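Local coordinates for aminotransferase, class V family protein (Trichomonas vaginalis, PDB 5F8V) that probably catalyses the pyridoxal-phosphate-dependent transamination between O-phospho-L-serine and 2-oxoglutarate in the second step of L-serine biosynthesis, at residues A15-C20 with Y350-M355; K275-K280 with E356-L361; R331-L336 with V362-E367. One frame throughout, in Å; residues are numbered along the deposited sequence.

Contact 1 of 3, residues A15-C20 with Y350-M355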
# COMPACT_ATOMS: atom_id res chain seq x y z
N ALA A 15 -14.23 -9.54 6.87
CA ALA A 15 -14.91 -10.48 5.98
C ALA A 15 -15.18 -9.85 4.61
O ALA A 15 -15.48 -8.66 4.50
CB ALA A 15 -16.22 -10.94 6.60
N VAL A 16 -15.04 -10.68 3.58
CA VAL A 16 -15.21 -10.27 2.20
C VAL A 16 -16.28 -11.20 1.59
O VAL A 16 -16.47 -12.31 2.09
CB VAL A 16 -13.82 -10.33 1.49
CG1 VAL A 16 -13.89 -10.71 0.04
CG2 VAL A 16 -13.12 -8.98 1.66
N PRO A 17 -17.00 -10.74 0.54
CA PRO A 17 -17.98 -11.62 -0.10
C PRO A 17 -17.32 -12.85 -0.71
O PRO A 17 -16.33 -12.72 -1.45
CB PRO A 17 -18.60 -10.73 -1.18
CG PRO A 17 -18.41 -9.35 -0.68
CD PRO A 17 -17.06 -9.38 -0.02
N LEU A 18 -17.83 -14.05 -0.40
CA LEU A 18 -17.25 -15.30 -0.89
C LEU A 18 -17.20 -15.34 -2.43
O LEU A 18 -16.21 -15.80 -3.00
CB LEU A 18 -18.00 -16.51 -0.34
CG LEU A 18 -17.45 -17.91 -0.66
CD1 LEU A 18 -15.99 -18.05 -0.28
CD2 LEU A 18 -18.29 -18.97 0.04
N GLU A 19 -18.26 -14.84 -3.06
CA GLU A 19 -18.33 -14.70 -4.53
C GLU A 19 -17.11 -13.96 -5.09
O GLU A 19 -16.58 -14.34 -6.12
CB GLU A 19 -19.58 -13.92 -4.95
CG GLU A 19 -20.94 -14.54 -4.63
CD GLU A 19 -22.07 -13.52 -4.71
OE1 GLU A 19 -22.70 -13.22 -3.67
OE2 GLU A 19 -22.30 -12.98 -5.82
N CYS A 20 -16.70 -12.89 -4.41
CA CYS A 20 -15.54 -12.12 -4.83
C CYS A 20 -14.24 -12.92 -4.68
O CYS A 20 -13.38 -12.88 -5.56
CB CYS A 20 -15.45 -10.80 -4.06
SG CYS A 20 -16.83 -9.68 -4.40
N TYR A 350 -19.65 -5.84 8.86
CA TYR A 350 -19.63 -4.96 7.71
C TYR A 350 -20.57 -5.52 6.64
O TYR A 350 -21.31 -6.47 6.92
CB TYR A 350 -18.20 -4.80 7.21
CG TYR A 350 -17.26 -4.29 8.28
CD1 TYR A 350 -17.34 -2.97 8.71
CD2 TYR A 350 -16.29 -5.12 8.85
CE1 TYR A 350 -16.48 -2.48 9.69
CE2 TYR A 350 -15.44 -4.64 9.83
CZ TYR A 350 -15.53 -3.32 10.24
OH TYR A 350 -14.69 -2.82 11.21
N ASN A 351 -20.56 -4.92 5.45
CA ASN A 351 -21.43 -5.34 4.35
C ASN A 351 -21.45 -6.85 4.14
O ASN A 351 -22.52 -7.47 4.10
CB ASN A 351 -20.99 -4.66 3.04
CG ASN A 351 -21.31 -3.16 3.01
OD1 ASN A 351 -22.00 -2.63 3.90
ND2 ASN A 351 -20.81 -2.48 1.99
N ALA A 352 -20.26 -7.45 4.06
CA ALA A 352 -20.11 -8.86 3.70
C ALA A 352 -20.38 -9.83 4.86
O ALA A 352 -20.29 -11.04 4.67
CB ALA A 352 -18.72 -9.10 3.15
N CYS A 353 -20.70 -9.32 6.06
CA CYS A 353 -20.97 -10.17 7.21
C CYS A 353 -22.32 -10.87 6.99
O CYS A 353 -23.34 -10.20 6.97
CB CYS A 353 -20.99 -9.38 8.51
SG CYS A 353 -21.48 -10.42 9.91
N PRO A 354 -22.31 -12.21 6.80
CA PRO A 354 -23.58 -12.87 6.45
C PRO A 354 -24.60 -12.83 7.58
O PRO A 354 -24.23 -12.86 8.74
CB PRO A 354 -23.15 -14.33 6.18
CG PRO A 354 -21.67 -14.29 6.03
CD PRO A 354 -21.22 -13.18 6.93
N MET A 355 -25.88 -12.79 7.22
CA MET A 355 -26.96 -12.82 8.22
C MET A 355 -26.88 -14.11 9.06
O MET A 355 -27.21 -14.10 10.24
CB MET A 355 -28.33 -12.70 7.55
CG MET A 355 -29.53 -12.84 8.49
SD MET A 355 -29.47 -11.74 9.91
CE MET A 355 -30.09 -10.24 9.15
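The methyl of A352 is set against the chain running from A15 to P17, and nearly the whole contact turns on this one group. The pyrrolidine ring of P17 presents its CD to it, with A352 CB 3.6 Å from P17 CD, and its CG lies slightly farther off, at 3.9 Å from the same CB. Backbone atoms complete the seat: P17 N and A15 O each lie 3.5 Å from A352 CB, and V16 C is about as near. No hydrogen bond joins the segments, and the pairing of P17 with A352, 5.2 Å between their CA atoms, rests on van der Waals contact alone.

A352 is put forward by a type I beta turn from Y350 to C353, closed by a bond of 3.0 Å from C353 N to Y350 O. P17 and P354 each occupy the N-cap position of a helix, 18-26 and 355-367 respectively, so the contact joins the lead-ins of two helices in this class V aminotransferase. C20 N makes only a weak bond to P17 O in the first turn.

Y350 OH bonds to A11 O and N304 ND2, while N351 uses ND2 on L183 O and OD1 on N274 ND2. N351 N also bonds to OD1 of N203, the neighbour of K202, which carries the pyridoxal phosphate. On the other segment, V16 N bonds to E40 OE2 of the second subunit, and V16 packs on I39 of that subunit.

Contact 2 of 3, residues K275-K280 with E356-L361; sequences KEKAKK and EAVDAL
V358 packs against K277 and the base of K280, with both of its methyls in use. V358 CG2 lies against the aliphatic part of K277, 3.9 Å from K277 CB and scarcely farther from its CG and CD, and the two side chains cross at about a right angle. V358 CG1 lies 3.9 Å from K277 O and 4.1 Å from K280 CB. With CG1 anti to the backbone N (chi1 171°), CG2 stays on the K277 side chain while CG1 bridges from K277 O to K280, one turn on.

From there K280 runs out extended beyond CG and crosses obliquely to D359. Its NZ stands 3.3 Å from D359 OD1 in a salt bridge whose hydrogen bond is weak. Behind these side chains, helices 267-286 and 355-367 pack nearly parallel in the C-terminal part of this fold-type I, class V aminotransferase, with 5° between the N-to-C directions of the two segments and their axes 10.1 Å apart at closest approach.

K277 bends at chi3 (-76°), which takes its amine away from V358 and back to the turn preceding helix 355-367. There NZ bonds to the carbonyl oxygens of C353 and Y350 and, weakly, to N274 OD1. On its far side helix 355-367 rests A357 and A360 on Y7, and E356 OE1 is bonded to Y7 OH.

The two lysines thus work differently. K277 is buried, and the carbonyl oxygens round its ammonium would help offset the cost of burying a charge, whereas the long ion pair of the exposed K280 is probably a modest, solvent-screened attraction.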
# COMPACT_ATOMS: atom_id res chain seq x y z
N LYS A 275 -28.57 -2.31 9.00
CA LYS A 275 -29.50 -1.99 10.10
C LYS A 275 -30.22 -3.23 10.64
O LYS A 275 -30.43 -3.34 11.85
CB LYS A 275 -30.55 -0.95 9.68
CG LYS A 275 -30.01 0.46 9.64
CD LYS A 275 -31.03 1.46 9.14
CE LYS A 275 -30.50 2.87 9.26
NZ LYS A 275 -31.25 3.79 8.37
N GLU A 276 -30.62 -4.14 9.76
CA GLU A 276 -31.25 -5.40 10.18
C GLU A 276 -30.33 -6.21 11.07
O GLU A 276 -30.72 -6.63 12.15
CB GLU A 276 -31.67 -6.26 8.98
CG GLU A 276 -32.99 -5.87 8.37
CD GLU A 276 -33.28 -6.63 7.08
OE1 GLU A 276 -32.90 -7.83 6.97
OE2 GLU A 276 -33.88 -6.01 6.17
N LYS A 277 -29.11 -6.44 10.58
CA LYS A 277 -28.10 -7.17 11.34
C LYS A 277 -27.79 -6.49 12.69
O LYS A 277 -27.78 -7.16 13.72
CB LYS A 277 -26.83 -7.36 10.51
CG LYS A 277 -26.99 -8.34 9.35
CD LYS A 277 -25.70 -8.51 8.57
CE LYS A 277 -25.42 -7.31 7.67
NZ LYS A 277 -24.28 -7.58 6.74
N ALA A 278 -27.58 -5.17 12.68
CA ALA A 278 -27.28 -4.41 13.91
C ALA A 278 -28.39 -4.49 14.95
O ALA A 278 -28.11 -4.69 16.13
CB ALA A 278 -26.97 -2.96 13.59
N LYS A 279 -29.64 -4.36 14.51
CA LYS A 279 -30.81 -4.41 15.40
C LYS A 279 -30.90 -5.75 16.15
O LYS A 279 -31.12 -5.77 17.37
CB LYS A 279 -32.09 -4.16 14.58
CG LYS A 279 -33.37 -4.00 15.40
CD LYS A 279 -34.59 -4.06 14.49
CE LYS A 279 -35.88 -3.78 15.25
NZ LYS A 279 -36.00 -2.34 15.64
N LYS A 280 -30.70 -6.85 15.43
CA LYS A 280 -30.61 -8.18 16.05
C LYS A 280 -29.49 -8.26 17.10
O LYS A 280 -29.72 -8.77 18.20
CB LYS A 280 -30.39 -9.26 14.98
CG LYS A 280 -31.59 -9.52 14.07
CD LYS A 280 -31.32 -10.69 13.14
CE LYS A 280 -32.60 -11.21 12.48
NZ LYS A 280 -32.32 -12.29 11.49
N GLU A 356 -26.45 -15.19 8.43
CA GLU A 356 -26.22 -16.45 9.12
C GLU A 356 -25.23 -16.30 10.29
O GLU A 356 -25.43 -16.92 11.33
CB GLU A 356 -25.68 -17.48 8.14
CG GLU A 356 -25.71 -18.90 8.66
CD GLU A 356 -25.27 -19.88 7.61
OE1 GLU A 356 -24.05 -20.04 7.42
OE2 GLU A 356 -26.15 -20.49 6.99
N ALA A 357 -24.17 -15.51 10.10
CA ALA A 357 -23.18 -15.28 11.15
C ALA A 357 -23.79 -14.58 12.36
O ALA A 357 -23.55 -14.98 13.50
CB ALA A 357 -22.00 -14.48 10.62
N VAL A 358 -24.58 -13.54 12.08
CA VAL A 358 -25.30 -12.81 13.12
C VAL A 358 -26.27 -13.74 13.86
O VAL A 358 -26.35 -13.69 15.09
CB VAL A 358 -26.04 -11.57 12.55
CG1 VAL A 358 -26.96 -10.96 13.60
CG2 VAL A 358 -25.05 -10.53 12.03
N ASP A 359 -27.02 -14.56 13.12
CA ASP A 359 -27.90 -15.59 13.73
C ASP A 359 -27.16 -16.54 14.67
O ASP A 359 -27.64 -16.85 15.75
CB ASP A 359 -28.61 -16.43 12.67
CG ASP A 359 -29.80 -15.73 12.02
OD1 ASP A 359 -30.28 -14.70 12.50
OD2 ASP A 359 -30.29 -16.25 11.00
N ALA A 360 -25.99 -17.02 14.25
CA ALA A 360 -25.13 -17.86 15.10
C ALA A 360 -24.61 -17.12 16.35
O ALA A 360 -24.52 -17.71 17.43
CB ALA A 360 -23.97 -18.40 14.30
N LEU A 361 -24.27 -15.84 16.19
CA LEU A 361 -23.85 -15.02 17.33
C LEU A 361 -24.97 -14.83 18.35
O LEU A 361 -24.76 -15.01 19.55
CB LEU A 361 -23.32 -13.66 16.87
CG LEU A 361 -22.84 -12.71 17.97
CD1 LEU A 361 -21.74 -13.37 18.80
CD2 LEU A 361 -22.40 -11.38 17.39

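Contact 3 of 3, residues R331-L336 with V362-E367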
# COMPACT_ATOMS: atom_id res chain seq x y z
N ARG A 331 -17.43 -22.30 18.94
CA ARG A 331 -18.51 -22.37 17.93
C ARG A 331 -18.14 -21.71 16.58
O ARG A 331 -19.02 -21.37 15.78
CB ARG A 331 -19.77 -21.69 18.48
CG ARG A 331 -20.31 -22.30 19.76
CD ARG A 331 -21.30 -21.38 20.44
NE ARG A 331 -22.14 -22.12 21.39
CZ ARG A 331 -23.44 -22.38 21.28
NH1 ARG A 331 -24.17 -21.95 20.23
NH2 ARG A 331 -24.05 -23.07 22.24
N LYS A 332 -16.84 -21.52 16.32
CA LYS A 332 -16.35 -20.85 15.10
C LYS A 332 -16.89 -19.40 14.88
O LYS A 332 -16.98 -18.93 13.75
CB LYS A 332 -16.57 -21.74 13.86
CG LYS A 332 -15.56 -22.88 13.73
CD LYS A 332 -15.60 -23.53 12.35
CE LYS A 332 -14.95 -22.68 11.26
NZ LYS A 332 -13.46 -22.59 11.31
N LEU A 333 -17.21 -18.72 15.98
CA LEU A 333 -17.54 -17.30 15.97
C LEU A 333 -16.23 -16.62 16.37
O LEU A 333 -15.87 -16.61 17.54
CB LEU A 333 -18.66 -16.99 16.96
CG LEU A 333 -20.02 -17.64 16.70
CD1 LEU A 333 -20.84 -17.72 17.98
CD2 LEU A 333 -20.79 -16.89 15.62
N LEU A 334 -15.51 -16.10 15.38
CA LEU A 334 -14.12 -15.68 15.57
C LEU A 334 -13.95 -14.17 15.72
O LEU A 334 -14.63 -13.39 15.05
CB LEU A 334 -13.27 -16.17 14.39
CG LEU A 334 -13.23 -17.70 14.18
CD1 LEU A 334 -12.36 -18.04 12.98
CD2 LEU A 334 -12.74 -18.43 15.41
N THR A 335 -13.01 -13.80 16.58
CA THR A 335 -12.59 -12.41 16.84
C THR A 335 -13.73 -11.56 17.41
O THR A 335 -13.98 -10.43 17.00
CB THR A 335 -11.95 -11.77 15.59
OG1 THR A 335 -11.03 -12.70 15.00
CG2 THR A 335 -11.17 -10.48 15.94
N LEU A 336 -14.42 -12.15 18.39
CA LEU A 336 -15.37 -11.42 19.21
C LEU A 336 -14.69 -10.76 20.40
O LEU A 336 -15.33 -10.05 21.15
CB LEU A 336 -16.52 -12.34 19.64
CG LEU A 336 -17.52 -12.51 18.49
CD1 LEU A 336 -18.22 -13.83 18.55
CD2 LEU A 336 -18.54 -11.37 18.49
N VAL A 362 -26.16 -14.47 17.87
CA VAL A 362 -27.35 -14.27 18.71
C VAL A 362 -27.70 -15.53 19.50
O VAL A 362 -28.06 -15.45 20.68
CB VAL A 362 -28.56 -13.79 17.87
CG1 VAL A 362 -29.87 -13.84 18.66
CG2 VAL A 362 -28.32 -12.38 17.33
N GLN A 363 -27.60 -16.69 18.85
CA GLN A 363 -27.82 -17.98 19.52
C GLN A 363 -26.78 -18.24 20.61
O GLN A 363 -27.15 -18.67 21.71
CB GLN A 363 -27.83 -19.15 18.52
CG GLN A 363 -29.08 -19.23 17.66
CD GLN A 363 -30.37 -19.23 18.47
OE1 GLN A 363 -31.16 -18.28 18.40
NE2 GLN A 363 -30.56 -20.25 19.29
N ALA A 364 -25.51 -17.96 20.33
CA ALA A 364 -24.46 -18.13 21.32
C ALA A 364 -24.72 -17.25 22.55
O ALA A 364 -24.62 -17.72 23.69
CB ALA A 364 -23.10 -17.82 20.73
N MET A 365 -25.11 -16.00 22.31
CA MET A 365 -25.38 -15.06 23.39
C MET A 365 -26.58 -15.49 24.23
O MET A 365 -26.57 -15.32 25.45
CB MET A 365 -25.58 -13.64 22.82
CG MET A 365 -24.30 -13.06 22.23
SD MET A 365 -24.52 -11.53 21.28
CE MET A 365 -25.16 -10.46 22.57
N LYS A 366 -27.60 -16.06 23.59
CA LYS A 366 -28.79 -16.57 24.27
C LYS A 366 -28.48 -17.83 25.09
O LYS A 366 -29.04 -18.02 26.15
CB LYS A 366 -29.90 -16.87 23.25
CG LYS A 366 -31.27 -17.22 23.83
CD LYS A 366 -31.99 -15.99 24.35
CE LYS A 366 -33.31 -16.38 25.03
NZ LYS A 366 -33.97 -15.21 25.67
N GLU A 367 -27.58 -18.67 24.58
CA GLU A 367 -27.25 -19.95 25.24
C GLU A 367 -26.14 -19.85 26.30
O GLU A 367 -25.97 -20.78 27.08
CB GLU A 367 -26.88 -20.99 24.19
CG GLU A 367 -28.10 -21.48 23.40
CD GLU A 367 -27.79 -22.01 22.02
OE1 GLU A 367 -26.60 -22.06 21.61
OE2 GLU A 367 -28.75 -22.39 21.31
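R331 leaves its backbone with CG anti to the carbonyl carbon and stays extended as far as NE, which carries its guanidinium across to E367 near the end of helix 355-367. The glutamate is likewise extended beyond CG and offers a single carboxylate oxygen to both terminal nitrogens of the arginine. R331 NH1 and R331 NH2 each lie 2.8 Å from E367 OE1, forming a forked salt bridge, and of its two hydrogen bonds the one from NH2 is weak. The fork is bent: both N-H...O angles are 130°. NH1 meets OE1 nearly in line with the C-O bond, while OE1 lies 23° off the guanidinium plane. The planes of guanidinium and carboxylate are 52° apart, unlike the flat side-by-side pairing that would engage both oxygens. E367 OE2 has instead a long, weak bond of 3.5 Å from Q363 NE2, one turn back on the helix.

A364 backs the ion pair. Its CA sits over one face of the guanidinium, 4.0 Å from R331 NH1, and A364 CB touches L333 CD1 at 3.6 Å and R331 CD at 4.0 Å, giving a buried apolar patch beside the more exposed charges. L333 also packs on A360 of the same helix and on F9.

K332, at positive phi, is the C-prime residue of a Schellman motif that ends helix 318-329. The chain then enters strand 333-334, parallel to strand 7-8, and helix 355-367 covers this short strand pair in the C-terminal alpha/beta part of the fold-type I aminotransferase.

How the contacts relate
From the N terminus, the chain passes A15-C20 ahead of helix 18-26 and then builds the large mixed sheet before contact 1 closes a loop of 329 residues at Y350-M355. Contact 2 starts inside that loop, on helix 267-286, and closes beyond it on helix 355-367; contact 3 starts later still, at R331-L336, and closes last. No contact nests within another: every pair crosses. Contacts 2 and 3 use successive parts of helix 355-367 and touch where L361 meets L336. Contact 1 also reaches contact 2 where M355 lies beside K280. Together they tie the N-terminal segment to the turn before helix 355-367, and helix 267-286 and strand 333-334 to the helix itself.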